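Local atomic coordinates of carbohydrate binding protein (Flavobacterium johnsoniae, PDB entry 3HZB), a protein that binds calcium ions through its betagamma-crystallin domain, the part described here, and may also bind carbohydrate in its full-length form. Residues 32-35 and 36-39. Numbering follows the deposited sequence.
With CA (calcium ion), chain L; CA (calcium ion), chain M.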
loop_
_atom_site.group_PDB
_atom_site.type_symbol
_atom_site.label_atom_id
_atom_site.label_comp_id
_atom_site.label_asym_id
_atom_site.label_seq_id
_atom_site.Cartn_x
_atom_site.Cartn_y
_atom_site.Cartn_z
ATOM N N GLY B 32 -3.133 12.027 18.475
ATOM C CA GLY B 32 -1.772 11.912 18.976
ATOM C C GLY B 32 -0.725 12.121 17.892
ATOM O O GLY B 32 0.480 12.031 18.148
ATOM N N VAL B 33 -1.190 12.397 16.678
ATOM C CA VAL B 33 -0.305 12.624 15.541
ATOM C C VAL B 33 0.194 14.066 15.582
ATOM O O VAL B 33 -0.600 15.000 15.685
ATOM C CB VAL B 33 -1.048 12.363 14.211
ATOM C CG1 VAL B 33 -0.128 12.642 13.028
ATOM C CG2 VAL B 33 -1.539 10.921 14.175
ATOM N N LEU B 34 1.510 14.239 15.494
ATOM C CA LEU B 34 2.127 15.561 15.559
ATOM C C LEU B 34 2.365 16.262 14.229
ATOM O O LEU B 34 2.414 15.640 13.168
ATOM C CB LEU B 34 3.465 15.470 16.296
ATOM C CG LEU B 34 3.439 15.092 17.778
ATOM C CD1 LEU B 34 4.834 14.658 18.220
ATOM C CD2 LEU B 34 2.959 16.281 18.603
ATOM N N ASN B 35 2.528 17.577 14.320
ATOM C CA ASN B 35 2.798 18.426 13.172
ATOM C C ASN B 35 4.214 18.127 12.670
ATOM O O ASN B 35 5.071 17.733 13.461
ATOM C CB ASN B 35 2.709 19.891 13.602
ATOM C CG ASN B 35 2.916 20.846 12.453
ATOM O OD1 ASN B 35 3.847 21.660 12.457
ATOM N ND2 ASN B 35 2.048 20.756 11.460
ATOM N N ASP B 36 4.452 18.303 11.368
ATOM C CA ASP B 36 5.776 18.080 10.774
ATOM C C ASP B 36 6.425 16.851 11.390
ATOM O O ASP B 36 7.554 16.918 11.871
ATOM C CB ASP B 36 6.675 19.296 11.030
ATOM C CG ASP B 36 6.181 20.538 10.332
ATOM O OD1 ASP B 36 5.162 20.430 9.631
ATOM O OD2 ASP B 36 6.805 21.613 10.477
ATOM N N ASP B 37 5.717 15.727 11.354
ATOM C CA ASP B 37 6.210 14.511 11.994
ATOM C C ASP B 37 5.966 13.217 11.219
ATOM O O ASP B 37 6.706 12.258 11.381
ATOM C CB ASP B 37 5.553 14.406 13.378
ATOM C CG ASP B 37 6.232 13.398 14.287
ATOM O OD1 ASP B 37 5.519 12.549 14.857
ATOM O OD2 ASP B 37 7.466 13.467 14.450
ATOM N N ILE B 38 4.926 13.169 10.396
ATOM C CA ILE B 38 4.634 11.950 9.646
ATOM C C ILE B 38 5.747 11.589 8.660
ATOM O O ILE B 38 6.301 12.465 7.993
ATOM C CB ILE B 38 3.284 12.083 8.900
ATOM C CG1 ILE B 38 2.153 12.233 9.924
ATOM C CG2 ILE B 38 3.043 10.862 8.017
ATOM C CD1 ILE B 38 0.793 12.567 9.315
ATOM N N SER B 39 6.078 10.298 8.581
ATOM C CA SER B 39 7.132 9.828 7.678
ATOM C C SER B 39 6.738 8.707 6.721
ATOM O O SER B 39 7.400 8.497 5.708
ATOM C CB SER B 39 8.353 9.391 8.478
ATOM O OG SER B 39 9.024 10.522 8.979
HETATM CA CA CA L . 9.035 11.424 11.305
HETATM CA CA CA M . 4.176 21.887 7.810
HETATM O O HOH W 1 2.944 15.330 10.446
HETATM O O HOH W 2 2.994 11.721 14.895
HETATM O O HOH W 3 6.058 23.672 8.898
HETATM O O HOH W 4 9.574 12.457 13.627
HETATM O O HOH W 5 11.563 11.815 10.680
HETATM O O HOH W 6 11.014 9.633 12.049
HETATM O O HOH W 7 5.787 22.427 5.772
#
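L34 and D37 meet across a turn, CB to CB at 3.7 Å. Their side chains slant across one another. D37 holds CG opposite its backbone N (chi1 -165°), and this lays OD1 beside L34 CB. One water ties the pair: it accepts from L34 N and donates to D37 OD1 at 2.7 Å. A second water accepts from I38 N and donates to L34 O, bridging a turn that no direct hydrogen bond crosses. N35 and D36 lie side by side and point the same way, with amide and carboxylate planes 33° apart. N35 ND2 is hydrogen-bonded to S80 OG. D36 OD1 binds one calcium at 2.5 Å, and Q53, K78 and S80 complete its protein ligands. The other calcium takes D37 O and S39 OG, with K7 and D77. D37 OD2 stays 4.1 Å from this calcium and accepts a bond from one of its waters. N35 opens NDDISS, which fits the betagamma-crystallin calcium motif N/D-N/D-X-X-S/T-S and splits its ligands between both sites. On the buried side, V33 CG1 touches I38 CD1 at 3.8 Å. The loop joins helix 25-29 to strand 40-43; V33 packs on L28 of that helix, and both V33 and I38 rest on V5 of strand 3-6.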